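Long-range contacts in Melibiose/raffinose/stachyose-binding protein MelE (Bacillus subtilis subsp. subtilis str. 168, PDB 4R6H), which binds melibiose, raffinose and stachyose outside the cell for import by the ABC transporter MelEDC-MsmX: residues K33-Y38 / L88-D93; D48-L53 / V66-P71; T203-T208 / A294-D299. All blocks are in the same frame, centred on the assembly; numbering follows the deposited sequence. Where two conformers were deposited one is given.

From the N terminus, strand 33-38 opens interaction 1, which closes on 88-93 some fifty residues later. Nested inside that loop, interaction 2 brings helix 44-60 back onto strand 64-69. The two meet on the parallel pair 33-38 and 64-69, with 91-92 bridged to the other edge of 33-38; L35 O and I37 O probably accept hydrogen bonds from S67 N and H69 N. Interaction 3 follows in series, closing a loop of some 85 residues between the end of helix 192-206 and the loop between strands 287-291 and 303-306. Its centre lies about 39 Å from both others, across the chain's centre, consistent with the second lobe of a two-lobed solute-binding protein.

Interaction 1 of 3, residues K33-Y38 / L88-D93; sequences KTLTIY and LPDLFD
D90 OD2 is gripped from several directions. The backbone N of T36 reaches it at 2.8 Å in an almost straight bond (173° at the hydrogen), arriving on the anti side of the carboxylate and 21° out of its plane. Water 1 donates to the same oxygen at 2.7 Å and also to T34 O, and Q319 adds a weak bond. In one of two T36 conformers OG1 accepts a sound bond from D90 N at 3.1 Å and makes only a weak one to OD2; its torsion, chi1 54°, sets OG1 between backbone N and carbonyl carbon, facing D90. The other carboxylate oxygen, OD1, is held by S317. With an alanine here, T36 N and the S317 hydroxyl would probably both lose their acceptor. Beyond D90 the backbones pair: L91 N bonds to T36 O at 3.0 Å and Y38 N to L91 O at 2.9 Å. This is a single parallel bridge, which sets 91-92 on the edge of strand 33-38 away from 64-69, its neighbour in the beta-alpha-beta unit. On one side of the bridge, P89 CG sits over a face of the Y38 ring, 3.7 Å from its centroid, a CH-pi contact; the Y38 hydroxyl bonds to R82. On the other, I37 and L91 run side by side, CD1 to CD1 at 3.8 Å, and both touch F326 of helix 320-331.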
ATOM      1  N   LYS A  33       9.809 -33.584   2.188  1.00 26.53           N
ATOM      2  CA  LYS A  33       9.915 -32.789   0.961  1.00 29.67           C
ATOM      3  C   LYS A  33       9.877 -31.305   1.343  1.00 25.11           C
ATOM      4  O   LYS A  33       9.267 -30.938   2.343  1.00 27.88           O
ATOM      5  CB  LYS A  33       8.777 -33.143   0.022  1.00 37.99           C
ATOM      6  CG  LYS A  33       7.417 -32.704   0.527  1.00 60.70           C
ATOM      7  CD  LYS A  33       6.368 -33.745   0.240  1.00 83.28           C
ATOM      8  CE  LYS A  33       6.007 -33.751  -1.229  1.00 58.26           C
ATOM      9  NZ  LYS A  33       4.563 -34.039  -1.386  1.00107.69           N
ATOM     10  N   THR A  34      10.511 -30.480   0.527  1.00 25.47           N
ATOM     11  CA  THR A  34      10.635 -29.062   0.827  1.00 25.83           C
ATOM     12  C   THR A  34       9.525 -28.311   0.110  1.00 25.10           C
ATOM     13  O   THR A  34       9.350 -28.486  -1.082  1.00 27.55           O
ATOM     14  CB  THR A  34      11.978 -28.523   0.342  1.00 30.09           C
ATOM     15  OG1 THR A  34      13.026 -29.083   1.160  1.00 36.20           O
ATOM     16  CG2 THR A  34      12.020 -27.014   0.462  1.00 32.11           C
ATOM     17  N   LEU A  35       8.820 -27.444   0.833  1.00 20.90           N
ATOM     18  CA  LEU A  35       7.781 -26.568   0.237  1.00 20.33           C
ATOM     19  C   LEU A  35       8.380 -25.164   0.332  1.00 20.68           C
ATOM     20  O   LEU A  35       8.659 -24.674   1.432  1.00 20.73           O
ATOM     21  CB  LEU A  35       6.498 -26.669   1.052  1.00 20.92           C
ATOM     22  CG  LEU A  35       5.365 -25.705   0.597  1.00 22.04           C
ATOM     23  CD1 LEU A  35       4.794 -26.139  -0.728  1.00 24.92           C
ATOM     24  CD2 LEU A  35       4.264 -25.652   1.636  1.00 22.56           C
ATOM     25  N   THR A  36       8.671 -24.563  -0.830  1.00 19.25           N
ATOM     26  CA  THR A  36       9.359 -23.293  -0.850  0.50 18.85           C
ATOM     27  C   THR A  36       8.365 -22.148  -0.964  1.00 19.80           C
ATOM     28  O   THR A  36       7.464 -22.174  -1.811  1.00 23.70           O
ATOM     29  CB  THR A  36      10.363 -23.203  -2.001  0.50 21.42           C
ATOM     30  OG1 THR A  36       9.708 -23.506  -3.236  0.50 24.30           O
ATOM     31  CG2 THR A  36      11.529 -24.192  -1.787  0.50 16.95           C
ATOM     32  N   ILE A  37       8.542 -21.173  -0.084  1.00 17.77           N
ATOM     33  CA  ILE A  37       7.625 -20.021  -0.004  1.00 17.26           C
ATOM     34  C   ILE A  37       8.442 -18.731  -0.014  1.00 19.02           C
ATOM     35  O   ILE A  37       9.391 -18.570   0.785  1.00 23.59           O
ATOM     36  CB  ILE A  37       6.823 -20.031   1.299  1.00 18.33           C
ATOM     37  CG1 ILE A  37       6.154 -21.382   1.495  1.00 22.40           C
ATOM     38  CG2 ILE A  37       5.815 -18.859   1.337  1.00 19.20           C
ATOM     39  CD1 ILE A  37       5.193 -21.468   2.660  1.00 21.14           C
ATOM     40  N   TYR A  38       8.112 -17.820  -0.933  1.00 17.80           N
ATOM     41  CA  TYR A  38       8.740 -16.494  -0.976  1.00 19.76           C
ATOM     42  C   TYR A  38       7.740 -15.455  -0.455  1.00 18.70           C
ATOM     43  O   TYR A  38       6.544 -15.522  -0.796  1.00 18.16           O
ATOM     44  CB  TYR A  38       9.103 -16.093  -2.411  1.00 18.99           C
ATOM     45  CG  TYR A  38      10.488 -16.437  -2.925  1.00 25.05           C
ATOM     46  CD1 TYR A  38      11.146 -17.589  -2.539  1.00 23.96           C
ATOM     47  CD2 TYR A  38      11.093 -15.586  -3.859  1.00 30.70           C
ATOM     48  CE1 TYR A  38      12.425 -17.881  -3.043  1.00 35.23           C
ATOM     49  CE2 TYR A  38      12.356 -15.849  -4.359  1.00 35.24           C
ATOM     50  CZ  TYR A  38      13.011 -16.994  -3.962  1.00 31.82           C
ATOM     51  OH  TYR A  38      14.264 -17.229  -4.494  1.00 52.64           O
ATOM     52  N   LEU A  88       9.793 -21.343 -10.432  1.00 23.47           N
ATOM     53  CA  LEU A  88       9.221 -20.540  -9.383  1.00 22.04           C
ATOM     54  C   LEU A  88       9.225 -21.264  -8.057  1.00 21.30           C
ATOM     55  O   LEU A  88       9.241 -22.467  -8.002  1.00 23.29           O
ATOM     56  CB  LEU A  88       7.809 -20.099  -9.734  1.00 22.58           C
ATOM     57  CG  LEU A  88       7.690 -18.951 -10.748  1.00 26.42           C
ATOM     58  CD1 LEU A  88       7.992 -19.430 -12.174  1.00 32.82           C
ATOM     59  CD2 LEU A  88       6.328 -18.309 -10.668  1.00 26.29           C
ATOM     60  N   PRO A  89       9.187 -20.497  -6.967  1.00 20.15           N
ATOM     61  CA  PRO A  89       8.890 -21.128  -5.712  1.00 21.66           C
ATOM     62  C   PRO A  89       7.502 -21.745  -5.768  1.00 18.04           C
ATOM     63  O   PRO A  89       6.661 -21.348  -6.579  1.00 20.69           O
ATOM     64  CB  PRO A  89       8.885 -19.944  -4.729  1.00 21.53           C
ATOM     65  CG  PRO A  89       9.455 -18.784  -5.473  1.00 21.41           C
ATOM     66  CD  PRO A  89       9.078 -19.033  -6.871  1.00 21.91           C
ATOM     67  N   ASP A  90       7.237 -22.676  -4.860  1.00 18.19           N
ATOM     68  CA  ASP A  90       5.908 -23.318  -4.821  1.00 20.02           C
ATOM     69  C   ASP A  90       4.812 -22.293  -4.491  1.00 18.44           C
ATOM     70  O   ASP A  90       3.743 -22.292  -5.069  1.00 18.13           O
ATOM     71  CB  ASP A  90       5.884 -24.465  -3.828  1.00 19.51           C
ATOM     72  CG  ASP A  90       6.959 -25.525  -4.127  1.00 22.96           C
ATOM     73  OD1 ASP A  90       7.050 -25.949  -5.307  1.00 22.46           O
ATOM     74  OD2 ASP A  90       7.727 -25.850  -3.191  1.00 24.09           O
ATOM     75  N   LEU A  91       5.158 -21.418  -3.570  1.00 17.75           N
ATOM     76  CA  LEU A  91       4.263 -20.328  -3.160  1.00 18.87           C
ATOM     77  C   LEU A  91       5.067 -19.036  -3.177  1.00 16.81           C
ATOM     78  O   LEU A  91       6.227 -19.014  -2.732  1.00 17.68           O
ATOM     79  CB  LEU A  91       3.749 -20.573  -1.754  1.00 17.45           C
ATOM     80  CG  LEU A  91       2.713 -21.680  -1.576  1.00 16.63           C
ATOM     81  CD1 LEU A  91       2.626 -22.150  -0.123  1.00 20.36           C
ATOM     82  CD2 LEU A  91       1.353 -21.238  -2.073  1.00 18.26           C
ATOM     83  N   PHE A  92       4.435 -17.969  -3.623  1.00 16.89           N
ATOM     84  CA  PHE A  92       5.119 -16.682  -3.702  1.00 17.27           C
ATOM     85  C   PHE A  92       4.132 -15.537  -3.479  1.00 16.44           C
ATOM     86  O   PHE A  92       2.946 -15.657  -3.647  1.00 17.59           O
ATOM     87  CB  PHE A  92       5.889 -16.543  -5.020  1.00 17.55           C
ATOM     88  CG  PHE A  92       5.060 -16.767  -6.233  1.00 18.86           C
ATOM     89  CD1 PHE A  92       4.891 -18.053  -6.755  1.00 18.19           C
ATOM     90  CD2 PHE A  92       4.405 -15.721  -6.840  1.00 20.74           C
ATOM     91  CE1 PHE A  92       4.076 -18.244  -7.857  1.00 17.22           C
ATOM     92  CE2 PHE A  92       3.616 -15.922  -7.963  1.00 20.35           C
ATOM     93  CZ  PHE A  92       3.449 -17.183  -8.456  1.00 20.28           C
ATOM     94  N   ASP A  93       4.692 -14.398  -3.116  1.00 17.25           N
ATOM     95  CA  ASP A  93       3.930 -13.179  -2.822  1.00 17.27           C
ATOM     96  C   ASP A  93       3.832 -12.331  -4.086  1.00 17.22           C
ATOM     97  O   ASP A  93       4.862 -11.989  -4.729  1.00 18.58           O
ATOM     98  CB  ASP A  93       4.690 -12.470  -1.723  1.00 17.44           C
ATOM     99  CG  ASP A  93       3.946 -11.279  -1.077  1.00 17.85           C
ATOM    100  OD1 ASP A  93       2.904 -10.843  -1.589  1.00 17.67           O
ATOM    101  OD2 ASP A  93       4.504 -10.791  -0.033  1.00 18.63           O
TER
HETATM  102  O   HOH W   1      10.214 -26.785  -3.500  1.00 36.98           O

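Interaction 2 of 3, residues D48-L53 / V66-P71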
ATOM      1  N   ASP A  48       8.517 -13.458  12.056  1.00 21.20           N
ATOM      2  CA  ASP A  48       8.449 -14.416  13.154  1.00 23.88           C
ATOM      3  C   ASP A  48       7.096 -15.152  13.214  1.00 21.65           C
ATOM      4  O   ASP A  48       7.035 -16.340  13.444  1.00 24.14           O
ATOM      5  CB  ASP A  48       8.746 -13.745  14.504  1.00 28.95           C
ATOM      6  CG  ASP A  48      10.146 -13.135  14.573  1.00 53.29           C
ATOM      7  OD1 ASP A  48      10.975 -13.398  13.668  1.00 44.27           O
ATOM      8  OD2 ASP A  48      10.401 -12.356  15.533  1.00 46.74           O
ATOM      9  N   THR A  49       5.998 -14.435  12.988  1.00 19.20           N
ATOM     10  CA  THR A  49       4.710 -15.041  13.023  1.00 20.79           C
ATOM     11  C   THR A  49       4.524 -16.022  11.855  1.00 16.94           C
ATOM     12  O   THR A  49       3.909 -17.069  12.034  1.00 18.83           O
ATOM     13  CB  THR A  49       3.584 -13.972  13.050  1.00 20.48           C
ATOM     14  OG1 THR A  49       3.712 -13.190  14.245  1.00 19.70           O
ATOM     15  CG2 THR A  49       2.206 -14.593  13.012  1.00 20.73           C
ATOM     16  N   PHE A  50       4.985 -15.637  10.663  1.00 18.31           N
ATOM     17  CA  PHE A  50       4.925 -16.530   9.520  1.00 19.42           C
ATOM     18  C   PHE A  50       5.731 -17.813   9.805  1.00 21.56           C
ATOM     19  O   PHE A  50       5.216 -18.910   9.556  1.00 20.24           O
ATOM     20  CB  PHE A  50       5.357 -15.780   8.256  1.00 18.95           C
ATOM     21  CG  PHE A  50       4.771 -16.301   6.946  1.00 20.10           C
ATOM     22  CD1 PHE A  50       4.059 -17.502   6.861  1.00 24.03           C
ATOM     23  CD2 PHE A  50       4.973 -15.588   5.775  1.00 19.46           C
ATOM     24  CE1 PHE A  50       3.569 -17.942   5.651  1.00 23.73           C
ATOM     25  CE2 PHE A  50       4.479 -16.031   4.560  1.00 21.50           C
ATOM     26  CZ  PHE A  50       3.799 -17.218   4.495  1.00 21.45           C
ATOM     27  N   ARG A  51       6.922 -17.690  10.409  1.00 21.48           N
ATOM     28  CA  ARG A  51       7.694 -18.869  10.773  1.00 22.54           C
ATOM     29  C   ARG A  51       6.962 -19.724  11.813  1.00 21.61           C
ATOM     30  O   ARG A  51       6.994 -20.937  11.711  1.00 24.25           O
ATOM     31  CB  ARG A  51       9.087 -18.480  11.285  1.00 22.24           C
ATOM     32  CG  ARG A  51       9.980 -17.920  10.187  1.00 27.23           C
ATOM     33  CD  ARG A  51      11.402 -17.703  10.672  1.00 33.49           C
ATOM     34  NE  ARG A  51      12.161 -16.879   9.724  1.00 43.00           N
ATOM     35  CZ  ARG A  51      12.503 -15.603   9.924  1.00 41.96           C
ATOM     36  NH1 ARG A  51      12.189 -14.967  11.064  1.00 42.39           N
ATOM     37  NH2 ARG A  51      13.194 -14.956   8.987  1.00 51.87           N
ATOM     38  N   LYS A  52       6.294 -19.102  12.780  1.00 20.94           N
ATOM     39  CA  LYS A  52       5.587 -19.866  13.792  0.50 22.18           C
ATOM     40  C   LYS A  52       4.416 -20.629  13.137  1.00 22.15           C
ATOM     41  O   LYS A  52       4.159 -21.779  13.452  1.00 22.56           O
ATOM     42  CB  LYS A  52       5.187 -18.975  14.985  0.50 34.71           C
ATOM     43  CG  LYS A  52       3.743 -18.524  15.070  0.50 67.51           C
ATOM     44  CD  LYS A  52       3.004 -19.344  16.107  0.50 45.01           C
ATOM     45  CE  LYS A  52       2.961 -18.632  17.453  0.50 28.93           C
ATOM     46  NZ  LYS A  52       1.766 -19.029  18.225  0.50 35.79           N
ATOM     47  N   LEU A  53       3.706 -20.000  12.198  1.00 19.03           N
ATOM     48  CA  LEU A  53       2.635 -20.674  11.533  1.00 18.08           C
ATOM     49  C   LEU A  53       3.151 -21.794  10.619  1.00 21.84           C
ATOM     50  O   LEU A  53       2.512 -22.812  10.497  1.00 21.25           O
ATOM     51  CB  LEU A  53       1.768 -19.671  10.756  1.00 18.43           C
ATOM     52  CG  LEU A  53       0.878 -18.798  11.635  1.00 20.63           C
ATOM     53  CD1 LEU A  53       0.261 -17.722  10.749  1.00 22.10           C
ATOM     54  CD2 LEU A  53      -0.212 -19.571  12.370  1.00 23.30           C
ATOM     55  N   VAL A  66       9.001 -26.648   5.490  1.00 23.61           N
ATOM     56  CA  VAL A  66       8.684 -25.373   4.881  1.00 24.36           C
ATOM     57  C   VAL A  66       9.951 -24.529   4.836  1.00 26.41           C
ATOM     58  O   VAL A  66      10.577 -24.258   5.868  1.00 29.18           O
ATOM     59  CB  VAL A  66       7.569 -24.659   5.629  1.00 21.97           C
ATOM     60  CG1 VAL A  66       7.373 -23.270   4.995  1.00 21.86           C
ATOM     61  CG2 VAL A  66       6.295 -25.490   5.663  1.00 22.73           C
ATOM     62  N   SER A  67      10.326 -24.113   3.636  1.00 22.24           N
ATOM     63  CA  SER A  67      11.493 -23.260   3.415  1.00 24.48           C
ATOM     64  C   SER A  67      10.959 -21.869   3.057  1.00 21.11           C
ATOM     65  O   SER A  67      10.583 -21.607   1.913  1.00 22.19           O
ATOM     66  CB  SER A  67      12.382 -23.797   2.300  1.00 28.40           C
ATOM     67  OG  SER A  67      13.523 -22.951   2.112  1.00 32.02           O
ATOM     68  N   LEU A  68      10.974 -21.011   4.071  1.00 23.33           N
ATOM     69  CA  LEU A  68      10.449 -19.652   3.999  1.00 22.30           C
ATOM     70  C   LEU A  68      11.586 -18.697   3.707  1.00 20.63           C
ATOM     71  O   LEU A  68      12.599 -18.668   4.427  1.00 28.02           O
ATOM     72  CB  LEU A  68       9.804 -19.256   5.333  1.00 28.39           C
ATOM     73  CG  LEU A  68       8.302 -19.110   5.412  1.00 38.19           C
ATOM     74  CD1 LEU A  68       7.938 -18.815   6.868  1.00 28.68           C
ATOM     75  CD2 LEU A  68       7.807 -18.046   4.424  1.00 28.18           C
ATOM     76  N   HIS A  69      11.420 -17.911   2.647  1.00 19.35           N
ATOM     77  CA  HIS A  69      12.401 -16.932   2.209  1.00 23.29           C
ATOM     78  C   HIS A  69      11.822 -15.541   2.259  1.00 21.29           C
ATOM     79  O   HIS A  69      10.726 -15.299   1.724  1.00 20.71           O
ATOM     80  CB  HIS A  69      12.771 -17.194   0.760  1.00 26.65           C
ATOM     81  CG  HIS A  69      13.458 -18.498   0.536  1.00 29.28           C
ATOM     82  ND1 HIS A  69      14.770 -18.579   0.118  1.00 41.66           N
ATOM     83  CD2 HIS A  69      13.022 -19.776   0.661  1.00 29.86           C
ATOM     84  CE1 HIS A  69      15.112 -19.850  -0.002  1.00 43.59           C
ATOM     85  NE2 HIS A  69      14.073 -20.597   0.323  1.00 36.25           N
ATOM     86  N   PHE A  70      12.601 -14.613   2.810  1.00 20.62           N
ATOM     87  CA  PHE A  70      12.293 -13.187   2.834  1.00 19.81           C
ATOM     88  C   PHE A  70      13.435 -12.420   2.153  1.00 21.61           C
ATOM     89  O   PHE A  70      14.264 -11.829   2.835  1.00 24.53           O
ATOM     90  CB  PHE A  70      12.103 -12.702   4.262  1.00 20.24           C
ATOM     91  CG  PHE A  70      11.034 -13.447   5.025  1.00 18.45           C
ATOM     92  CD1 PHE A  70       9.696 -13.156   4.838  1.00 19.30           C
ATOM     93  CD2 PHE A  70      11.367 -14.433   5.953  1.00 20.68           C
ATOM     94  CE1 PHE A  70       8.716 -13.816   5.555  1.00 21.00           C
ATOM     95  CE2 PHE A  70      10.369 -15.118   6.656  1.00 20.47           C
ATOM     96  CZ  PHE A  70       9.042 -14.817   6.436  1.00 23.12           C
ATOM     97  N   PRO A  71      13.450 -12.406   0.818  1.00 21.47           N
ATOM     98  CA  PRO A  71      14.569 -11.811   0.045  1.00 24.92           C
ATOM     99  C   PRO A  71      14.743 -10.299   0.191  1.00 24.20           C
ATOM    100  O   PRO A  71      15.732  -9.759  -0.301  1.00 25.93           O
ATOM    101  CB  PRO A  71      14.199 -12.121  -1.412  1.00 27.06           C
ATOM    102  CG  PRO A  71      13.221 -13.205  -1.370  1.00 23.51           C
ATOM    103  CD  PRO A  71      12.484 -13.080  -0.072  1.00 24.20           C
TER
HETATM  104  O   HOH W   2      12.485 -18.494   7.716  1.00 44.21           O
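Apolar contacts centre on L68, whose two methyls divide their work over helix 44-60. CD2 stands over one face of the F50 ring in a CH-pi contact, 4.0 Å from the centroid and shifted toward the rim. CD1 instead reaches the helix backbone, 3.8 Å from F50 C, and touches R51 CG, the two chains crossing at a slant. F50 reaches across with CG anti to its backbone N (chi1 -153°), which carries the ring off the helix toward the strand. F70, just past the strand end, completes the aromatic part: F50 CD2 approaches the edge of the F70 ring, 4.1 Å from CE1. The contact belongs to the beta-alpha-beta unit of strand 33-38, helix 44-60 and strand 64-69, the helix crossing over between two neighbouring parallel strands; A54, one turn further along the helix, also packs on L68, and I37 of the adjoining strand touches it too. The charged contact is made by R51, whose chain is extended from CG to NE and brings the guanidinium to F70. F70 CE2 lies over one face of that group, but the planes stand 82° apart, so the two do not stack flat; R51 NH2 comes to 3.6 Å from F70 CD2. In its own plane the guanidinium has two polar partners. NH1 forms a salt bridge with D48 OD1 at 3.3 Å, one turn back along the helix, and NE donates to water 2 at 2.6 Å. That water in turn donates to L68 O, a long bond of 3.3 Å that links helix to strand.

Interaction 3 of 3, residues T203-T208 / A294-D299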
ATOM      1  N   THR A 203      -4.927   8.454  -7.811  1.00 17.76           N
ATOM      2  CA  THR A 203      -6.181   7.700  -7.910  1.00 17.36           C
ATOM      3  C   THR A 203      -7.455   8.578  -7.934  1.00 17.50           C
ATOM      4  O   THR A 203      -8.205   8.503  -8.934  1.00 17.47           O
ATOM      5  CB  THR A 203      -6.204   6.559  -6.856  1.00 15.95           C
ATOM      6  OG1 THR A 203      -5.242   5.540  -7.224  1.00 18.13           O
ATOM      7  CG2 THR A 203      -7.551   5.897  -6.724  1.00 17.94           C
ATOM      8  N   PRO A 204      -7.672   9.448  -6.927  1.00 16.69           N
ATOM      9  CA  PRO A 204      -8.851  10.341  -7.056  1.00 15.36           C
ATOM     10  C   PRO A 204      -8.701  11.280  -8.241  1.00 17.51           C
ATOM     11  O   PRO A 204      -9.722  11.669  -8.846  1.00 17.83           O
ATOM     12  CB  PRO A 204      -8.857  11.115  -5.745  1.00 18.48           C
ATOM     13  CG  PRO A 204      -7.531  10.897  -5.088  1.00 17.67           C
ATOM     14  CD  PRO A 204      -7.049   9.557  -5.590  1.00 18.04           C
ATOM     15  N   LEU A 205      -7.485  11.638  -8.636  1.00 16.71           N
ATOM     16  CA  LEU A 205      -7.341  12.595  -9.752  1.00 16.77           C
ATOM     17  C   LEU A 205      -7.716  11.959 -11.074  1.00 18.92           C
ATOM     18  O   LEU A 205      -8.441  12.579 -11.860  1.00 18.35           O
ATOM     19  CB  LEU A 205      -5.933  13.132  -9.837  1.00 16.91           C
ATOM     20  CG  LEU A 205      -5.620  14.127 -10.978  1.00 17.91           C
ATOM     21  CD1 LEU A 205      -6.356  15.405 -10.735  1.00 19.14           C
ATOM     22  CD2 LEU A 205      -4.138  14.348 -11.033  1.00 18.23           C
ATOM     23  N   LEU A 206      -7.286  10.727 -11.300  1.00 16.46           N
ATOM     24  CA  LEU A 206      -7.255  10.154 -12.636  1.00 17.98           C
ATOM     25  C   LEU A 206      -8.062   8.873 -12.833  1.00 21.00           C
ATOM     26  O   LEU A 206      -8.230   8.449 -13.965  1.00 21.02           O
ATOM     27  CB  LEU A 206      -5.798   9.904 -13.104  1.00 18.70           C
ATOM     28  CG  LEU A 206      -4.837  11.079 -13.053  1.00 19.03           C
ATOM     29  CD1 LEU A 206      -3.406  10.663 -13.273  1.00 22.88           C
ATOM     30  CD2 LEU A 206      -5.246  12.112 -14.095  1.00 19.73           C
ATOM     31  N   ILE A 207      -8.509   8.257 -11.739  1.00 17.54           N
ATOM     32  CA  ILE A 207      -9.093   6.927 -11.778  1.00 18.17           C
ATOM     33  C   ILE A 207     -10.526   6.822 -11.299  1.00 20.51           C
ATOM     34  O   ILE A 207     -11.359   6.259 -12.017  1.00 22.23           O
ATOM     35  CB  ILE A 207      -8.224   5.918 -10.976  1.00 18.11           C
ATOM     36  CG1 ILE A 207      -6.766   5.928 -11.456  1.00 21.94           C
ATOM     37  CG2 ILE A 207      -8.813   4.527 -11.057  1.00 25.18           C
ATOM     38  CD1 ILE A 207      -6.552   5.648 -12.938  1.00 22.96           C
ATOM     39  N   THR A 208     -10.863   7.346 -10.119  1.00 17.60           N
ATOM     40  CA  THR A 208     -12.120   6.969  -9.460  1.00 19.16           C
ATOM     41  C   THR A 208     -13.374   7.576 -10.094  1.00 20.73           C
ATOM     42  O   THR A 208     -14.454   6.964 -10.004  1.00 24.18           O
ATOM     43  CB  THR A 208     -12.128   7.263  -7.966  1.00 21.00           C
ATOM     44  OG1 THR A 208     -11.716   8.602  -7.729  1.00 20.82           O
ATOM     45  CG2 THR A 208     -11.157   6.328  -7.242  1.00 21.99           C
ATOM     46  N   ALA A 294     -11.130  12.858  -1.926  1.00 17.26           N
ATOM     47  CA  ALA A 294     -11.480  12.984  -3.328  1.00 18.85           C
ATOM     48  C   ALA A 294     -11.023  14.335  -3.883  1.00 17.72           C
ATOM     49  O   ALA A 294     -10.741  15.271  -3.136  1.00 19.56           O
ATOM     50  CB  ALA A 294     -12.991  12.864  -3.476  1.00 19.98           C
ATOM     51  N   ILE A 295     -10.956  14.384  -5.216  1.00 17.07           N
ATOM     52  CA  ILE A 295     -10.513  15.583  -5.924  1.00 18.46           C
ATOM     53  C   ILE A 295     -11.603  16.183  -6.797  1.00 20.57           C
ATOM     54  O   ILE A 295     -11.723  17.414  -6.846  1.00 22.81           O
ATOM     55  CB  ILE A 295      -9.222  15.263  -6.720  1.00 17.87           C
ATOM     56  CG1 ILE A 295      -8.050  15.173  -5.738  1.00 18.84           C
ATOM     57  CG2 ILE A 295      -8.881  16.357  -7.770  1.00 21.40           C
ATOM     58  CD1 ILE A 295      -6.773  14.575  -6.317  1.00 19.77           C
ATOM     59  N   HIS A 296     -12.355  15.365  -7.506  1.00 19.00           N
ATOM     60  CA  HIS A 296     -13.406  15.881  -8.382  1.00 19.44           C
ATOM     61  C   HIS A 296     -14.742  16.022  -7.649  1.00 22.42           C
ATOM     62  O   HIS A 296     -15.074  15.254  -6.768  1.00 20.29           O
ATOM     63  CB  HIS A 296     -13.575  14.965  -9.575  1.00 18.10           C
ATOM     64  CG  HIS A 296     -12.351  14.856 -10.408  1.00 19.27           C
ATOM     65  ND1 HIS A 296     -11.942  15.853 -11.265  1.00 22.44           N
ATOM     66  CD2 HIS A 296     -11.405  13.889 -10.475  1.00 19.39           C
ATOM     67  CE1 HIS A 296     -10.804  15.505 -11.826  1.00 25.39           C
ATOM     68  NE2 HIS A 296     -10.446  14.324 -11.350  1.00 19.33           N
ATOM     69  N   PRO A 297     -15.536  17.018  -8.041  1.00 23.19           N
ATOM     70  CA  PRO A 297     -16.813  17.238  -7.360  1.00 25.74           C
ATOM     71  C   PRO A 297     -17.725  16.041  -7.443  1.00 22.05           C
ATOM     72  O   PRO A 297     -17.855  15.404  -8.480  1.00 24.75           O
ATOM     73  CB  PRO A 297     -17.443  18.436  -8.107  1.00 28.68           C
ATOM     74  CG  PRO A 297     -16.501  18.829  -9.187  1.00 25.67           C
ATOM     75  CD  PRO A 297     -15.265  17.987  -9.130  1.00 33.01           C
ATOM     76  N   GLY A 298     -18.329  15.733  -6.301  1.00 23.02           N
ATOM     77  CA  GLY A 298     -19.261  14.626  -6.213  1.00 29.23           C
ATOM     78  C   GLY A 298     -18.614  13.269  -6.002  1.00 33.06           C
ATOM     79  O   GLY A 298     -19.325  12.318  -5.719  1.00 28.31           O
ATOM     80  N   ASP A 299     -17.286  13.158  -6.168  1.00 23.02           N
ATOM     81  CA  ASP A 299     -16.617  11.875  -6.003  1.00 20.99           C
ATOM     82  C   ASP A 299     -16.378  11.589  -4.514  1.00 19.60           C
ATOM     83  O   ASP A 299     -16.297  12.495  -3.719  1.00 24.00           O
ATOM     84  CB  ASP A 299     -15.305  11.896  -6.780  1.00 21.04           C
ATOM     85  CG  ASP A 299     -14.717  10.517  -7.019  1.00 22.73           C
ATOM     86  OD1 ASP A 299     -15.419   9.485  -6.939  1.00 24.54           O
ATOM     87  OD2 ASP A 299     -13.523  10.513  -7.324  1.00 21.89           O
TER
HETATM   88  O   HOH W   3     -11.835  12.542  -7.279  1.00 18.38           O
HETATM   89  O   HOH W   4     -16.666   7.033  -8.281  1.00 39.77           O
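H296 NE2 donates to L205 O at 2.7 Å, 163° at the hydrogen. The carbonyl oxygen lies in the imidazole plane, whereas the donor stands 25° off the plane of the carbonyl. H296 CG is anti to its own carbonyl carbon (chi1 -61°), which turns the ring toward L205 O; H212, in the loop after the helix, stacks on it. A second direct bond runs the other way: T208 OG1 donates to D299 OD2 at 2.7 Å, using the syn lone pair of the carboxylate. Water 3 joins three more groups, donating to P204 O and to D299 OD2 (2.6 Å) while accepting from H296 N. D299 OD2 therefore has two donors, the T208 hydroxyl and this water. Its partner OD1 receives water 4, which also donates to T208 O at 2.8 Å. The helical segment belongs to the last turn of helix 192-206, and the loop between strands 287-291 and 303-306 folds there as a type II beta turn, H296 to D299, closed by D299 N to H296 O. H296 and D299, the ends of the turn, reach L205 O and the T208 hydroxyl respectively. Below this polar layer I295 CD1 lies 3.9 Å from L205 CB and also touches P204 CG, with Y230 of helix 229-240 touching both I295 and L205.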